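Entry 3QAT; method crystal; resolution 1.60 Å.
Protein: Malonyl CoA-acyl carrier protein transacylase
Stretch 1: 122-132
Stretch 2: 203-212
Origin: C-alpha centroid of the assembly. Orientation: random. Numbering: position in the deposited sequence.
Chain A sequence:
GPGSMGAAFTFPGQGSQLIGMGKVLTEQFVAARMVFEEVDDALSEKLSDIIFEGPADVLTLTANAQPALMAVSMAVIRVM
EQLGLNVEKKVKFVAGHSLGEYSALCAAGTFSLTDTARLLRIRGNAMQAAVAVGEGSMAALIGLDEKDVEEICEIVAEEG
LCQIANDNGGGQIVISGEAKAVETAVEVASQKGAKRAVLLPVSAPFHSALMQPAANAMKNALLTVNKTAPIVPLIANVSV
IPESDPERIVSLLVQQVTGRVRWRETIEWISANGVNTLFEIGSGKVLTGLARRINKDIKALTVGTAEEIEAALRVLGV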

ATOM      1  N   ILE A 122     -11.695  -7.277   5.769  1.00  7.24           N
ATOM      2  CA  ILE A 122     -12.789  -6.323   6.063  1.00  8.29           C
ATOM      3  C   ILE A 122     -12.618  -5.082   5.181  1.00  8.06           C
ATOM      4  O   ILE A 122     -13.603  -4.569   4.603  1.00  8.85           O
ATOM      5  N   ARG A 123     -11.375  -4.621   5.044  1.00  8.11           N
ATOM      6  CA  ARG A 123     -11.111  -3.409   4.284  1.00  8.25           C
ATOM      7  C   ARG A 123     -11.458  -3.614   2.800  1.00  8.49           C
ATOM      8  O   ARG A 123     -12.159  -2.796   2.191  1.00  9.11           O
ATOM      9  N   GLY A 124     -10.988  -4.729   2.240  1.00  8.29           N
ATOM     10  CA  GLY A 124     -11.238  -5.047   0.821  1.00  9.13           C
ATOM     11  C   GLY A 124     -12.726  -5.250   0.564  1.00 10.29           C
ATOM     12  O   GLY A 124     -13.265  -4.720  -0.395  1.00 11.22           O
ATOM     13  N   ASN A 125     -13.391  -6.002   1.439  1.00 10.32           N
ATOM     14  CA  ASN A 125     -14.836  -6.210   1.287  1.00 11.39           C
ATOM     15  C   ASN A 125     -15.590  -4.872   1.307  1.00 12.15           C
ATOM     16  O   ASN A 125     -16.506  -4.639   0.468  1.00 13.69           O
ATOM     17  N   ALA A 126     -15.232  -4.004   2.256  1.00 11.96           N
ATOM     18  CA  ALA A 126     -15.962  -2.740   2.454  1.00 12.15           C
ATOM     19  C   ALA A 126     -15.709  -1.792   1.298  1.00 13.26           C
ATOM     20  O   ALA A 126     -16.624  -1.098   0.839  1.00 13.95           O
ATOM     21  N   MET A 127     -14.474  -1.792   0.803  1.00 13.28           N
ATOM     22  CA  MET A 127     -14.135  -0.968  -0.379  1.00 14.58           C
ATOM     23  C   MET A 127     -14.843  -1.432  -1.661  1.00 15.47           C
ATOM     24  O   MET A 127     -15.376  -0.590  -2.401  1.00 17.70           O
ATOM     25  N   GLN A 128     -14.872  -2.741  -1.904  1.00 16.97           N
ATOM     26  CA  GLN A 128     -15.536  -3.299  -3.092  1.00 17.98           C
ATOM     27  C   GLN A 128     -17.016  -2.897  -3.085  1.00 19.04           C
ATOM     28  O   GLN A 128     -17.596  -2.645  -4.152  1.00 19.19           O
ATOM     29  N   ALA A 129     -17.605  -2.806  -1.886  1.00 19.61           N
ATOM     30  CA  ALA A 129     -19.060  -2.583  -1.708  1.00 20.44           C
ATOM     31  C   ALA A 129     -19.492  -1.122  -1.508  1.00 21.28           C
ATOM     32  O   ALA A 129     -20.690  -0.836  -1.475  1.00 22.08           O
ATOM     33  N   ALA A 130     -18.537  -0.210  -1.356  1.00 20.84           N
ATOM     34  CA  ALA A 130     -18.824   1.168  -0.961  1.00 21.28           C
ATOM     35  C   ALA A 130     -19.773   1.902  -1.923  1.00 22.08           C
ATOM     36  O   ALA A 130     -20.690   2.590  -1.473  1.00 21.94           O
ATOM     37  N   VAL A 131     -19.523   1.777  -3.225  1.00 22.66           N
ATOM     38  CA  VAL A 131     -20.370   2.442  -4.222  1.00 24.45           C
ATOM     39  C   VAL A 131     -20.906   1.412  -5.198  1.00 25.14           C
ATOM     40  O   VAL A 131     -20.255   0.406  -5.506  1.00 25.31           O
ATOM     41  N   ALA A 132     -22.112   1.671  -5.697  1.00 25.81           N
ATOM     42  CA  ALA A 132     -22.710   0.798  -6.682  1.00 26.37           C
ATOM     43  C   ALA A 132     -21.859   0.728  -7.933  1.00 26.53           C
ATOM     44  O   ALA A 132     -21.139   1.673  -8.281  1.00 25.96           O
ATOM     45  N   SER A 203     -13.012   0.771 -11.965  1.00 14.40           N
ATOM     46  CA  SER A 203     -12.354   0.783 -10.646  1.00 14.16           C
ATOM     47  C   SER A 203     -13.303   1.309  -9.582  1.00 14.62           C
ATOM     48  O   SER A 203     -14.063   2.257  -9.830  1.00 14.87           O
ATOM     49  N   ALA A 204     -13.261   0.721  -8.382  1.00 14.97           N
ATOM     50  CA  ALA A 204     -13.802   1.382  -7.212  1.00 15.04           C
ATOM     51  C   ALA A 204     -13.095   2.726  -7.045  1.00 14.08           C
ATOM     52  O   ALA A 204     -11.894   2.829  -7.384  1.00 14.48           O
ATOM     53  N   PRO A 205     -13.807   3.746  -6.549  1.00 14.16           N
ATOM     54  CA  PRO A 205     -13.179   5.053  -6.443  1.00 13.15           C
ATOM     55  C   PRO A 205     -12.365   5.154  -5.147  1.00 12.34           C
ATOM     56  O   PRO A 205     -12.725   5.916  -4.250  1.00 13.86           O
ATOM     57  N   PHE A 206     -11.261   4.407  -5.081  1.00 12.05           N
ATOM     58  CA  PHE A 206     -10.419   4.391  -3.866  1.00 10.48           C
ATOM     59  C   PHE A 206      -9.909   5.802  -3.559  1.00 11.09           C
ATOM     60  O   PHE A 206      -9.649   6.623  -4.470  1.00 10.17           O
ATOM     61  N   HIS A 207      -9.755   6.087  -2.269  1.00 11.13           N
ATOM     62  CA  HIS A 207      -9.149   7.369  -1.833  1.00 11.34           C
ATOM     63  C   HIS A 207      -9.893   8.574  -2.354  1.00 13.61           C
ATOM     64  O   HIS A 207      -9.287   9.565  -2.776  1.00 13.89           O
ATOM     65  N   SER A 208     -11.216   8.451  -2.321  1.00 14.04           N
ATOM     66  CA  SER A 208     -12.103   9.570  -2.577  1.00 15.09           C
ATOM     67  C   SER A 208     -13.165   9.584  -1.496  1.00 15.65           C
ATOM     68  O   SER A 208     -13.301   8.617  -0.738  1.00 15.44           O
ATOM     69  N   ALA A 209     -13.932  10.677  -1.441  1.00 15.76           N
ATOM     70  CA  ALA A 209     -14.987  10.789  -0.421  1.00 16.71           C
ATOM     71  C   ALA A 209     -16.059   9.710  -0.588  1.00 16.90           C
ATOM     72  O   ALA A 209     -16.790   9.397   0.369  1.00 17.23           O
ATOM     73  N   LEU A 210     -16.161   9.133  -1.783  1.00 16.86           N
ATOM     74  CA  LEU A 210     -17.107   8.052  -2.055  1.00 17.24           C
ATOM     75  C   LEU A 210     -16.846   6.785  -1.228  1.00 16.96           C
ATOM     76  O   LEU A 210     -17.731   5.928  -1.098  1.00 18.08           O
ATOM     77  N   MET A 211     -15.627   6.681  -0.687  1.00 16.22           N
ATOM     78  CA  MET A 211     -15.237   5.546   0.150  1.00 16.27           C
ATOM     79  C   MET A 211     -15.721   5.666   1.580  1.00 15.86           C
ATOM     80  O   MET A 211     -15.399   4.807   2.396  1.00 16.08           O
ATOM     81  N   GLN A 212     -16.496   6.704   1.899  1.00 16.19           N
ATOM     82  CA  GLN A 212     -16.940   6.892   3.292  1.00 16.86           C
ATOM     83  C   GLN A 212     -17.535   5.648   3.986  1.00 17.05           C
ATOM     84  O   GLN A 212     -17.203   5.419   5.144  1.00 16.34           O
TER

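The two stretches meet through a small, apolar side-chain contact, with no hydrogen bond between them, in which M127, A130 and V131 lie against an irregular segment running from A204 to M211. Together the two sides bury 386 Å², and the backbones come closest at A130 and M211, whose CA atoms are 5.8 Å apart. M127 gives up the most area of any residue. Its CA-to-CB bond points sideways, and an extended m, t, t side chain carries SD to the edge of the F206 ring: SD lies 3.8 Å from F206 CE1, near the ring plane, a sulfur-aromatic contact at the edge and not over the face. F206 (chi1 m, chi2 -78°) also starts sideways, but its ring end comes nearer to the helix. Further back along M127, CG packs 4.0 Å from M211 SD, while the backbone M127 O lies 4.1 Å from A204 CB, which points toward the helix.

M211 reaches the same place from a sideways start: chi1 (-93°, off the usual wells) and chi2 (m) place its sulfur, SD, 3.8 Å from A130 CB as well, so M211 SD touches both M127 and A130; chi3 is 100°, also off the wells. A130 points toward the second stretch, where the CA atoms are closest; its CB also lies 4.0 Å from L210 O. V131, also directed toward the partner, is in the m rotamer at -38°. V131 CG1 sits 3.5 Å from L210 O and 3.7 Å from L210 CB, and also near the C-gamma endo proline ring, 3.8 Å from P205 CG; V131 CG2 packs 3.7 Å from P205 CD. L210 itself is m, t and leaves sideways, so V131 meets the base of its side chain.

At the other end of the contact, R123 extends with chi1 to chi3 all t, and its guanidinium approaches the H207 ring obliquely, R123 NH2 to H207 CE1 4.2 Å. This is proximity without a hydrogen bond; R123 NH1 and NH2 and both H207 ring nitrogens are hydrogen-bonded elsewhere in the structure. The two serines of the second stretch bond to their own backbone. S208 (chi1 p) donates from OG to P205 O at 2.8 Å, and the same OG accepts from L210 N at 3.3 Å, tying the proline to the 3-10 turn; S203 OG donates to A204 O at 2.7 Å.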

ATOM      1  CB  ILE A 122     -12.791  -5.964   7.573  1.00  9.20           C
ATOM      2  CG1 ILE A 122     -13.333  -7.163   8.360  1.00 10.32           C
ATOM      3  CG2 ILE A 122     -13.649  -4.695   7.824  1.00  9.10           C
ATOM      4  CD1 ILE A 122     -13.004  -7.074   9.876  1.00 11.51           C
ATOM      5  CB  ARG A 123      -9.628  -3.040   4.443  1.00  7.49           C
ATOM      6  CG  ARG A 123      -9.279  -1.625   3.987  1.00  8.66           C
ATOM      7  CD  ARG A 123      -7.854  -1.285   4.448  1.00  7.20           C
ATOM      8  NE  ARG A 123      -7.399   0.069   4.045  1.00  8.44           N
ATOM      9  CZ  ARG A 123      -6.791   0.341   2.880  1.00  9.39           C
ATOM     10  NH1 ARG A 123      -6.611  -0.614   1.943  1.00  8.17           N
ATOM     11  NH2 ARG A 123      -6.381   1.586   2.615  1.00  9.23           N
ATOM     12  CB  ASN A 125     -15.386  -7.125   2.384  1.00 11.17           C
ATOM     13  CG  ASN A 125     -15.142  -8.615   2.128  1.00 11.96           C
ATOM     14  OD1 ASN A 125     -14.866  -9.038   1.007  1.00 14.36           O
ATOM     15  ND2 ASN A 125     -15.264  -9.408   3.178  1.00 13.29           N
ATOM     16  CB  ALA A 126     -15.597  -2.087   3.769  1.00 12.30           C
ATOM     17  CB  MET A 127     -12.630  -0.941  -0.562  1.00 13.61           C
ATOM     18  CG  MET A 127     -11.979  -0.096   0.504  1.00 13.68           C
ATOM     19  SD  MET A 127     -10.196  -0.108   0.325  1.00 12.56           S
ATOM     20  CE  MET A 127      -9.814   1.082   1.505  1.00 13.60           C
ATOM     21  CB  GLN A 128     -15.377  -4.833  -3.149  1.00 18.88           C
ATOM     22  CG  GLN A 128     -15.918  -5.535  -4.446  1.00 22.47           C
ATOM     23  CD  GLN A 128     -14.979  -5.433  -5.664  1.00 26.51           C
ATOM     24  OE1 GLN A 128     -15.421  -5.102  -6.774  1.00 30.25           O
ATOM     25  NE2 GLN A 128     -13.688  -5.728  -5.468  1.00 26.03           N
ATOM     26  CB  ALA A 129     -19.583  -3.449  -0.539  1.00 20.32           C
ATOM     27  CB  ALA A 130     -17.533   1.965  -0.804  1.00 21.17           C
ATOM     28  CB  VAL A 131     -19.669   3.620  -4.990  1.00 24.90           C
ATOM     29  CG1 VAL A 131     -18.757   4.413  -4.058  1.00 25.61           C
ATOM     30  CG2 VAL A 131     -18.885   3.107  -6.199  1.00 24.57           C
ATOM     31  CB  ALA A 132     -24.130   1.271  -7.025  1.00 26.76           C
ATOM     32  CB  SER A 203     -11.094   1.670 -10.651  1.00 13.63           C
ATOM     33  OG  SER A 203     -10.462   1.613  -9.363  1.00 14.14           O
ATOM     34  CB  ALA A 204     -13.582   0.512  -5.950  1.00 16.09           C
ATOM     35  CB  PRO A 205     -14.373   6.017  -6.424  1.00 13.99           C
ATOM     36  CG  PRO A 205     -15.447   5.226  -5.754  1.00 14.62           C
ATOM     37  CD  PRO A 205     -15.260   3.821  -6.261  1.00 15.05           C
ATOM     38  CB  PHE A 206      -9.188   3.462  -4.060  1.00 10.17           C
ATOM     39  CG  PHE A 206      -9.519   2.001  -4.294  1.00 12.12           C
ATOM     40  CD1 PHE A 206      -9.879   1.184  -3.229  1.00 16.97           C
ATOM     41  CD2 PHE A 206      -9.406   1.444  -5.557  1.00 14.70           C
ATOM     42  CE1 PHE A 206     -10.162  -0.169  -3.427  1.00 15.56           C
ATOM     43  CE2 PHE A 206      -9.685   0.079  -5.772  1.00 17.43           C
ATOM     44  CZ  PHE A 206     -10.064  -0.719  -4.708  1.00 15.70           C
ATOM     45  CB  HIS A 207      -7.642   7.405  -2.178  1.00 11.12           C
ATOM     46  CG  HIS A 207      -6.925   6.279  -1.528  1.00 10.76           C
ATOM     47  ND1 HIS A 207      -6.810   6.189  -0.157  1.00 12.97           N
ATOM     48  CD2 HIS A 207      -6.416   5.129  -2.034  1.00 11.28           C
ATOM     49  CE1 HIS A 207      -6.234   5.039   0.154  1.00 11.14           C
ATOM     50  NE2 HIS A 207      -5.997   4.373  -0.964  1.00 12.81           N
ATOM     51  CB  SER A 208     -12.773   9.465  -3.944  1.00 15.43           C
ATOM     52  OG  SER A 208     -13.810   8.498  -3.945  1.00 17.87           O
ATOM     53  CB  ALA A 209     -15.605  12.184  -0.450  1.00 17.49           C
ATOM     54  CB  LEU A 210     -17.140   7.705  -3.544  1.00 17.29           C
ATOM     55  CG  LEU A 210     -17.642   8.774  -4.518  1.00 19.21           C
ATOM     56  CD1 LEU A 210     -17.461   8.272  -5.931  1.00 19.55           C
ATOM     57  CD2 LEU A 210     -19.108   9.080  -4.286  1.00 20.67           C
ATOM     58  CB  MET A 211     -13.707   5.404   0.193  1.00 15.58           C
ATOM     59  CG  MET A 211     -13.068   4.478  -0.829  1.00 19.34           C
ATOM     60  SD  MET A 211     -13.864   2.902  -1.251  1.00 21.07           S
ATOM     61  CE  MET A 211     -14.494   3.682  -2.700  1.00 15.61           C
ATOM     62  CB  GLN A 212     -17.863   8.106   3.451  1.00 18.20           C
ATOM     63  CG  GLN A 212     -18.098   8.488   4.903  1.00 19.50           C
ATOM     64  CD  GLN A 212     -16.844   9.032   5.567  1.00 22.31           C
ATOM     65  OE1 GLN A 212     -16.097   9.824   4.969  1.00 23.15           O
ATOM     66  NE2 GLN A 212     -16.608   8.619   6.811  1.00 22.08           N
TER